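PDB 5KP7: CurD from Moorea producens 3L, which binds 4'-phosphopantetheine and probably acts as a hydroxymethylglutaryl-CoA synthase-type acyltransferase of the thiolase-like superfamily. Local coordinates for residues I98-T103 / R130-K135; L410-F415 / R427-A432. The protein carries 3 engineered substitutions. One frame throughout, in Å; residues are numbered along the deposited sequence. Where two conformers were deposited one is given.

Contact 1: residues I98-T103 / R130-K135; sequences IEMVIT and RMFELK
F132 lies against I102 and M100 where two parallel strands, 98-103 and 130-134, run side by side with axes 4.7 Å apart and 19° between their directions. Its CG stands between the backbone N and the carbonyl carbon (chi1 54°), and this torsion folds the ring down along the sheet toward the neighbouring strand. From CB through CG the side chain makes no close contact with that strand; the far part of the ring does the touching. F132 CE1 meets I102 CG1, and F132 CZ, at the end, rests 3.7 Å from I102 CD1. On the other flank F132 CE2 lies 3.9 Å from M100 SD. I102 runs beside the ring, pointing the same way. The sulfur forms a Met-aromatic contact, oblique to the ring, 68° off its normal. Further on, I102 CG2 touches L134 CB, continuing the apolar row on this face.

Beneath these groups the backbones are joined by five hydrogen bonds in regular parallel pairing. R130 N reaches E99 O at 2.9 Å from above the carbonyl plane, whereas F132 N meets V101 O almost straight on, at 3.2 Å. E99 O also accepts from a water that R130 NH1 holds only weakly.

The pairing closes a beta-alpha-beta unit. On the face of T103 and E133, helix 115-123 packs against the strands: S116 OG bonds to T103 OG1 and F132 O, and E133 OE2 accepts from M115 N. M100, I102 and L134 face helix 140-154. Strand 98-104 continues the sheet into 161-168, while 130-134 is its outermost strand within the chain.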
loop_
_atom_site.group_PDB
_atom_site.type_symbol
_atom_site.label_atom_id
_atom_site.label_comp_id
_atom_site.label_asym_id
_atom_site.label_seq_id
_atom_site.Cartn_x
_atom_site.Cartn_y
_atom_site.Cartn_z
ATOM N N ILE A 98 22.710 -4.306 -14.141
ATOM C CA ILE A 98 22.011 -4.325 -12.843
ATOM C C ILE A 98 23.030 -4.798 -11.783
ATOM O O ILE A 98 23.459 -5.951 -11.803
ATOM C CB ILE A 98 20.760 -5.212 -12.848
ATOM C CG1 ILE A 98 19.740 -4.673 -13.865
ATOM C CG2 ILE A 98 20.179 -5.284 -11.439
ATOM C CD1 ILE A 98 18.609 -5.639 -14.201
ATOM N N GLU A 99 23.440 -3.885 -10.908
ATOM C CA GLU A 99 24.428 -4.191 -9.880
ATOM C C GLU A 99 23.915 -4.012 -8.446
ATOM O O GLU A 99 24.700 -4.050 -7.514
ATOM C CB GLU A 99 25.683 -3.347 -10.092
ATOM C CG GLU A 99 26.335 -3.656 -11.448
ATOM C CD GLU A 99 27.796 -3.307 -11.536
ATOM O OE1 GLU A 99 28.339 -2.635 -10.629
ATOM O OE2 GLU A 99 28.410 -3.698 -12.574
ATOM N N MET A 100 22.613 -3.818 -8.280
ATOM C CA MET A 100 22.002 -3.819 -6.960
ATOM C C MET A 100 20.591 -4.351 -7.088
ATOM O O MET A 100 19.856 -3.917 -8.000
ATOM C CB MET A 100 21.998 -2.415 -6.352
ATOM C CG MET A 100 21.455 -2.395 -4.928
ATOM S SD MET A 100 21.762 -0.865 -4.012
ATOM C CE MET A 100 20.811 0.294 -4.866
ATOM N N VAL A 101 20.232 -5.286 -6.207
ATOM C CA VAL A 101 18.869 -5.803 -6.096
ATOM C C VAL A 101 18.428 -5.571 -4.648
ATOM O O VAL A 101 19.053 -6.095 -3.721
ATOM C CB VAL A 101 18.800 -7.302 -6.430
ATOM C CG1 VAL A 101 17.412 -7.839 -6.170
ATOM C CG2 VAL A 101 19.186 -7.568 -7.872
ATOM N N ILE A 102 17.405 -4.741 -4.468
ATOM C CA ILE A 102 16.833 -4.469 -3.153
ATOM C C ILE A 102 15.434 -5.041 -3.123
ATOM O O ILE A 102 14.562 -4.643 -3.924
ATOM C CB ILE A 102 16.753 -2.973 -2.819
ATOM C CG1 ILE A 102 18.133 -2.308 -2.992
ATOM C CG2 ILE A 102 16.248 -2.821 -1.398
ATOM C CD1 ILE A 102 18.161 -0.833 -2.622
ATOM N N THR A 103 15.191 -5.995 -2.226
ATOM C CA THR A 103 13.848 -6.509 -2.004
ATOM C C THR A 103 13.261 -5.788 -0.812
ATOM O O THR A 103 13.903 -5.695 0.235
ATOM C CB THR A 103 13.879 -8.026 -1.787
ATOM O OG1 THR A 103 14.462 -8.638 -2.943
ATOM C CG2 THR A 103 12.482 -8.560 -1.629
ATOM N N ARG A 130 25.223 -6.190 -5.602
ATOM C CA ARG A 130 24.875 -6.073 -4.193
ATOM C C ARG A 130 23.434 -6.527 -3.998
ATOM O O ARG A 130 22.571 -6.130 -4.786
ATOM C CB ARG A 130 24.982 -4.616 -3.754
ATOM C CG ARG A 130 26.363 -4.012 -3.822
ATOM C CD ARG A 130 26.328 -2.651 -3.165
ATOM N NE ARG A 130 27.635 -2.011 -3.015
ATOM C CZ ARG A 130 27.980 -0.801 -3.484
ATOM N NH1 ARG A 130 27.177 -0.080 -4.261
ATOM N NH2 ARG A 130 29.168 -0.307 -3.182
ATOM N N MET A 131 23.162 -7.313 -2.953
ATOM C CA MET A 131 21.844 -7.894 -2.725
ATOM C C MET A 131 21.484 -7.769 -1.261
ATOM O O MET A 131 22.274 -8.141 -0.394
ATOM C CB MET A 131 21.866 -9.378 -3.119
ATOM C CG MET A 131 21.952 -9.596 -4.602
ATOM S SD MET A 131 21.978 -11.341 -5.057
ATOM C CE MET A 131 23.658 -11.743 -4.590
ATOM N N PHE A 132 20.313 -7.218 -0.972
ATOM C CA PHE A 132 19.841 -7.124 0.404
ATOM C C PHE A 132 18.340 -6.874 0.439
ATOM O O PHE A 132 17.712 -6.638 -0.614
ATOM C CB PHE A 132 20.643 -6.082 1.237
ATOM C CG PHE A 132 20.705 -4.734 0.631
ATOM C CD1 PHE A 132 19.734 -3.796 0.929
ATOM C CD2 PHE A 132 21.738 -4.390 -0.213
ATOM C CE1 PHE A 132 19.779 -2.524 0.356
ATOM C CE2 PHE A 132 21.800 -3.120 -0.785
ATOM C CZ PHE A 132 20.819 -2.189 -0.488
ATOM N N GLU A 133 17.784 -6.937 1.646
ATOM C CA GLU A 133 16.342 -6.778 1.891
ATOM C C GLU A 133 16.131 -5.641 2.887
ATOM O O GLU A 133 16.863 -5.530 3.866
ATOM C CB GLU A 133 15.783 -8.102 2.402
ATOM C CG GLU A 133 14.279 -8.208 2.513
ATOM C CD GLU A 133 13.820 -9.608 2.883
ATOM O OE1 GLU A 133 12.945 -9.683 3.759
ATOM O OE2 GLU A 133 14.327 -10.629 2.316
ATOM N N LEU A 134 15.087 -4.851 2.661
ATOM C CA LEU A 134 14.848 -3.643 3.397
ATOM C C LEU A 134 13.469 -3.700 4.055
ATOM O O LEU A 134 12.491 -4.066 3.381
ATOM C CB LEU A 134 14.953 -2.474 2.417
ATOM C CG LEU A 134 15.013 -1.098 3.043
ATOM C CD1 LEU A 134 15.735 -0.146 2.112
ATOM C CD2 LEU A 134 13.619 -0.580 3.370
ATOM N N LYS A 135 13.409 -3.331 5.350
ATOM C CA LYS A 135 12.215 -3.434 6.197
ATOM C C LYS A 135 11.918 -2.079 6.860
ATOM O O LYS A 135 12.795 -1.481 7.509
ATOM C CB LYS A 135 12.463 -4.499 7.275
ATOM C CG LYS A 135 11.367 -4.660 8.302
ATOM C CD LYS A 135 11.617 -5.778 9.296
ATOM C CE LYS A 135 12.852 -5.632 10.110
ATOM N NZ LYS A 135 13.082 -6.832 11.004
HETATM O O HOH W 1 25.901 -1.533 -6.667
#

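Contact 2: residues L410-F415 / R427-A432; sequences LDYQLF and RLVLKA
The ring of Y412 reaches across to V429, L430 and K431, and with L410 it makes up the close-packed part of this contact. Y412 CE1 presents the ring edge to L430 O, 3.7 Å away and near the ring plane, while Y412 CZ meets V429 CG2 at 3.7 Å from an oblique direction. Y412 OH ends 3.3 Å from K431 CB. Beside it, L410 has CG anti to its own carbonyl carbon (chi1 -77°), which lays the isobutyl group along the strand's backbone: L410 CG lies 3.6 Å from L430 O and L410 CD2 4.1 Å from L430 CG.

The solvent side is at K431, an exposed residue whose CB bond leads away from the turn although CB itself still touches the tyrosine hydroxyl. Here a water bridges L410 O and K431 O, donating to both, next to the direct bond from L410 N to K431 O (3.1 Å, tilted 27° from the carbonyl plane). D411 OD1 accepts from Q413 N in an Asx turn within the type I turn from D411 to L414. A classic beta bulge at K431 and A432, opposite K439, interrupts the strand's pairing with 437-442.

Y412 OH hydrogen-bonds to E441 OE1, and W419 of helix 416-422 stacks on the ring. Replacing this tyrosine by an alanine would probably leave E441 without its phenol partner and open a gap beside V429 and W419. The contact is thus chemically mixed: an amide and a water at K431 O join the backbones, while carbon atoms shield L430 O, which is buried without a hydrogen-bond partner.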
loop_
_atom_site.group_PDB
_atom_site.type_symbol
_atom_site.label_atom_id
_atom_site.label_comp_id
_atom_site.label_asym_id
_atom_site.label_seq_id
_atom_site.Cartn_x
_atom_site.Cartn_y
_atom_site.Cartn_z
ATOM N N LEU A 410 4.756 -29.028 -2.575
ATOM C CA LEU A 410 3.440 -28.473 -2.902
ATOM C C LEU A 410 2.643 -29.326 -3.905
ATOM O O LEU A 410 3.187 -29.837 -4.885
ATOM C CB LEU A 410 3.551 -27.042 -3.447
ATOM C CG LEU A 410 3.806 -25.881 -2.482
ATOM C CD1 LEU A 410 2.713 -25.812 -1.455
ATOM C CD2 LEU A 410 5.186 -25.982 -1.829
ATOM N N ASP A 411 1.345 -29.446 -3.637
ATOM C CA ASP A 411 0.386 -29.974 -4.594
ATOM C C ASP A 411 -0.181 -28.854 -5.475
ATOM O O ASP A 411 -1.054 -28.062 -5.047
ATOM C CB ASP A 411 -0.756 -30.691 -3.881
ATOM C CG ASP A 411 -1.760 -31.306 -4.841
ATOM O OD1 ASP A 411 -1.514 -31.333 -6.078
ATOM O OD2 ASP A 411 -2.837 -31.763 -4.349
ATOM N N TYR A 412 0.305 -28.802 -6.697
ATOM C CA TYR A 412 -0.167 -27.829 -7.663
ATOM C C TYR A 412 -1.635 -28.014 -8.039
ATOM O O TYR A 412 -2.278 -27.073 -8.499
ATOM C CB TYR A 412 0.669 -27.880 -8.957
ATOM C CG TYR A 412 2.134 -27.495 -8.862
ATOM C CD1 TYR A 412 2.640 -26.677 -7.834
ATOM C CD2 TYR A 412 3.015 -27.902 -9.852
ATOM C CE1 TYR A 412 3.976 -26.304 -7.801
ATOM C CE2 TYR A 412 4.348 -27.534 -9.815
ATOM C CZ TYR A 412 4.821 -26.734 -8.809
ATOM O OH TYR A 412 6.156 -26.413 -8.838
ATOM N N GLN A 413 -2.164 -29.215 -7.825
ATOM C CA GLN A 413 -3.552 -29.506 -8.130
ATOM C C GLN A 413 -4.473 -29.344 -6.929
ATOM O O GLN A 413 -5.585 -29.889 -6.924
ATOM C CB GLN A 413 -3.643 -30.934 -8.704
ATOM C CG GLN A 413 -3.054 -31.056 -10.093
ATOM C CD GLN A 413 -3.708 -30.132 -11.101
ATOM O OE1 GLN A 413 -3.030 -29.329 -11.731
ATOM N NE2 GLN A 413 -4.988 -30.230 -11.247
ATOM N N LEU A 414 -4.055 -28.554 -5.940
ATOM C CA LEU A 414 -4.970 -28.129 -4.887
ATOM C C LEU A 414 -6.312 -27.639 -5.450
ATOM O O LEU A 414 -7.376 -28.125 -5.051
ATOM C CB LEU A 414 -4.325 -27.027 -4.049
ATOM C CG LEU A 414 -5.180 -26.404 -2.942
ATOM C CD1 LEU A 414 -5.627 -27.457 -1.944
ATOM C CD2 LEU A 414 -4.403 -25.279 -2.263
ATOM N N PHE A 415 -6.238 -26.663 -6.349
ATOM C CA PHE A 415 -7.400 -26.165 -7.078
ATOM C C PHE A 415 -7.096 -26.322 -8.563
ATOM O O PHE A 415 -6.413 -25.499 -9.131
ATOM C CB PHE A 415 -7.696 -24.700 -6.742
ATOM C CG PHE A 415 -7.859 -24.423 -5.267
ATOM C CD1 PHE A 415 -8.944 -24.918 -4.563
ATOM C CD2 PHE A 415 -6.942 -23.616 -4.592
ATOM C CE1 PHE A 415 -9.084 -24.646 -3.198
ATOM C CE2 PHE A 415 -7.062 -23.360 -3.233
ATOM C CZ PHE A 415 -8.146 -23.869 -2.538
ATOM N N ARG A 427 5.060 -18.496 -15.613
ATOM C CA ARG A 427 4.962 -18.039 -14.217
ATOM C C ARG A 427 5.903 -18.819 -13.338
ATOM O O ARG A 427 5.991 -20.048 -13.484
ATOM C CB ARG A 427 3.565 -18.340 -13.679
ATOM C CG ARG A 427 2.460 -17.507 -14.270
ATOM C CD ARG A 427 2.277 -16.202 -13.518
ATOM N NE ARG A 427 1.156 -15.523 -14.104
ATOM C CZ ARG A 427 -0.091 -15.587 -13.654
ATOM N NH1 ARG A 427 -0.376 -16.245 -12.540
ATOM N NH2 ARG A 427 -1.043 -14.959 -14.313
ATOM N N LEU A 428 6.549 -18.149 -12.385
ATOM C CA LEU A 428 7.281 -18.852 -11.367
ATOM C C LEU A 428 6.344 -19.213 -10.199
ATOM O O LEU A 428 5.532 -18.382 -9.740
ATOM C CB LEU A 428 8.479 -18.025 -10.882
ATOM C CG LEU A 428 9.543 -18.837 -10.146
ATOM C CD1 LEU A 428 10.362 -19.648 -11.139
ATOM C CD2 LEU A 428 10.420 -17.975 -9.270
ATOM N N VAL A 429 6.498 -20.439 -9.714
ATOM C CA VAL A 429 5.803 -20.923 -8.526
ATOM C C VAL A 429 6.804 -21.564 -7.556
ATOM O O VAL A 429 7.918 -21.973 -7.959
ATOM C CB VAL A 429 4.630 -21.902 -8.844
ATOM C CG1 VAL A 429 3.575 -21.211 -9.682
ATOM C CG2 VAL A 429 5.118 -23.153 -9.517
ATOM N N LEU A 430 6.382 -21.659 -6.299
ATOM C CA LEU A 430 7.114 -22.400 -5.265
ATOM C C LEU A 430 6.785 -23.881 -5.373
ATOM O O LEU A 430 5.639 -24.290 -5.140
ATOM C CB LEU A 430 6.764 -21.879 -3.844
ATOM C CG LEU A 430 7.410 -22.583 -2.648
ATOM C CD1 LEU A 430 8.921 -22.368 -2.593
ATOM C CD2 LEU A 430 6.723 -22.143 -1.370
ATOM N N LYS A 431 7.805 -24.689 -5.708
ATOM C CA LYS A 431 7.652 -26.126 -5.871
ATOM C C LYS A 431 7.766 -26.880 -4.563
ATOM O O LYS A 431 6.989 -27.829 -4.305
ATOM C CB LYS A 431 8.720 -26.662 -6.839
ATOM C CG LYS A 431 8.618 -28.132 -7.159
ATOM C CD LYS A 431 9.780 -28.530 -8.083
ATOM C CE LYS A 431 9.439 -29.687 -8.971
ATOM N NZ LYS A 431 9.096 -30.960 -8.309
ATOM N N ALA A 432 8.726 -26.479 -3.738
ATOM C CA ALA A 432 9.045 -27.225 -2.524
ATOM C C ALA A 432 9.971 -26.405 -1.649
ATOM O O ALA A 432 10.623 -25.476 -2.122
ATOM C CB ALA A 432 9.725 -28.554 -2.847
HETATM O O HOH W 2 5.716 -29.726 -5.867
#

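In the fold
From the N terminus, strand 98-104 enters the large mixed sheet, and the chain leaves it through helix 115-123 before strand 130-134 returns alongside; contact 1 closes that loop, with 26 residues between its segments. The chain then adds strand 161-168 and the later strands of that sheet and passes on to the C-terminal region. There strand 408-409 leads into 410-415, and after helix 416-422 the chain comes back along 427-432, so contact 2 closes a shorter loop, of 11 residues. The two loops are in series, neither nesting nor crossing. Their centres lie 26 Å apart: contact 1 completes one margin of the large sheet, whereas contact 2 ties a turn to the small three-stranded sheet near the C terminus.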